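Local coordinates for uncharacterized protein (Bacteroides eggerthii, PDB 4L3R) that is of unknown function but belongs to the DUF4847 family and forms a two-fold symmetric pair in the crystal, at the interface of chains A and B. Sequence-based numbering; all coordinates share one arbitrary frame. Chains: chain A/B, Uncharacterized protein.

The interface of chains A and B. Residues chain A 59-61, 66; chain B 3, 6-7, 10, 86.
The ring of B:Phe10 meets A:Val66 tip to tip, at its outer end. CZ of the ring lies 3.8 Å from the methyl CG2 of A:Val66. At the ring edge, in plane, sits the backbone O of B:Val6, within the same chain. The carboxylates of A:Asp61 and B:Glu3 are also flat, and their planes stand 74° apart. OD2 of A:Asp61 is 3.0 Å from OE1 of B:Glu3, and OE2 is equally near. B:Glu3 is poorly ordered, so its pairing is doubtful. OD1 of A:Asp61 faces the backbone O of B:Ile86 at 2.8 Å. Oxygens this near would probably repel. A proton on A:Asp61 could relieve it, though protonation is not seen. A:Asp61 holds CG anti to its backbone N (chi1 -180°), which points OD1 at B:Ile86 and leaves OD2 toward B:Glu3.

Selenomethionine B:Met7 hides 66 Å² against chain A. Its CG lies by the backbone O of A:Cys59. Its chain bends at chi2 and chi3, curling CE to 3.8 Å from CA of A:Ala60. The selenium lies 3.9 Å from CG1 of A:Val66, and the two side chains run antiparallel past one another. A:Val66 also runs side by side with B:Ile86, CG2 to CG2 at 3.7 Å.

A twin patch exists with the chains exchanged. The pairing may not be the biological one. Chain A contributes strands 54-62 and 65-73. Chain B contributes helix 4-10, the residue before it and strand 82-87.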
# COMPACT_ATOMS: atom_id res chain seq x y z
N CYS A 59 3.86 -0.98 0.07
CA CYS A 59 2.93 -1.83 -0.67
C CYS A 59 3.59 -2.16 -1.99
O CYS A 59 4.26 -1.31 -2.56
CB CYS A 59 1.57 -1.17 -0.84
SG CYS A 59 0.47 -1.39 0.59
N ALA A 60 3.50 -3.43 -2.41
CA ALA A 60 4.17 -3.90 -3.62
C ALA A 60 3.33 -4.91 -4.38
O ALA A 60 2.61 -5.67 -3.74
CB ALA A 60 5.50 -4.54 -3.23
N ASP A 61 3.49 -4.97 -5.72
CA ASP A 61 2.77 -5.92 -6.56
C ASP A 61 3.56 -7.22 -6.58
O ASP A 61 4.53 -7.35 -7.34
CB ASP A 61 2.54 -5.36 -7.98
CG ASP A 61 1.79 -6.31 -8.90
OD1 ASP A 61 0.88 -7.01 -8.43
OD2 ASP A 61 2.11 -6.32 -10.11
N VAL A 66 -1.43 -6.76 -4.97
CA VAL A 66 -0.69 -5.81 -4.15
C VAL A 66 -0.78 -6.21 -2.67
O VAL A 66 -1.88 -6.38 -2.15
CB VAL A 66 -1.18 -4.36 -4.41
CG1 VAL A 66 -0.52 -3.36 -3.45
CG2 VAL A 66 -0.92 -3.97 -5.86
N GLU B 3 8.08 -2.17 -11.38
CA GLU B 3 6.74 -2.30 -10.81
C GLU B 3 6.26 -1.00 -10.10
O GLU B 3 5.19 -1.01 -9.49
CB GLU B 3 6.70 -3.49 -9.83
CG GLU B 3 6.47 -4.84 -10.51
CD GLU B 3 5.05 -5.13 -10.97
OE1 GLU B 3 4.18 -4.23 -10.83
OE2 GLU B 3 4.81 -6.25 -11.47
N VAL B 6 2.71 0.51 -11.14
CA VAL B 6 1.53 0.01 -10.42
C VAL B 6 1.33 0.78 -9.11
O VAL B 6 0.21 1.15 -8.81
CB VAL B 6 1.62 -1.52 -10.14
CG1 VAL B 6 0.50 -1.99 -9.21
CG2 VAL B 6 1.58 -2.30 -11.44
N MSE B 7 2.42 1.03 -8.35
CA MSE B 7 2.24 1.70 -7.06
C MSE B 7 2.03 3.21 -7.24
O MSE B 7 1.58 3.85 -6.30
CB MSE B 7 3.38 1.40 -6.08
CG MSE B 7 2.96 0.45 -4.95
SE MSE B 7 1.91 -1.15 -5.49
CE MSE B 7 3.22 -1.83 -6.71
N PHE B 10 -1.68 3.81 -6.61
CA PHE B 10 -2.04 3.87 -5.18
C PHE B 10 -1.48 5.11 -4.45
O PHE B 10 -1.87 5.36 -3.31
CB PHE B 10 -1.46 2.64 -4.45
CG PHE B 10 -2.15 1.33 -4.73
CD1 PHE B 10 -1.90 0.63 -5.90
CD2 PHE B 10 -2.97 0.75 -3.77
CE1 PHE B 10 -2.52 -0.58 -6.15
CE2 PHE B 10 -3.59 -0.48 -4.02
CZ PHE B 10 -3.36 -1.13 -5.21
N ILE B 86 -3.89 -7.25 -9.99
CA ILE B 86 -3.29 -6.28 -10.91
C ILE B 86 -1.86 -6.71 -11.22
O ILE B 86 -1.15 -7.10 -10.30
CB ILE B 86 -3.36 -4.83 -10.35
CG1 ILE B 86 -2.97 -3.80 -11.43
CG2 ILE B 86 -2.50 -4.65 -9.09
CD1 ILE B 86 -3.29 -2.41 -11.06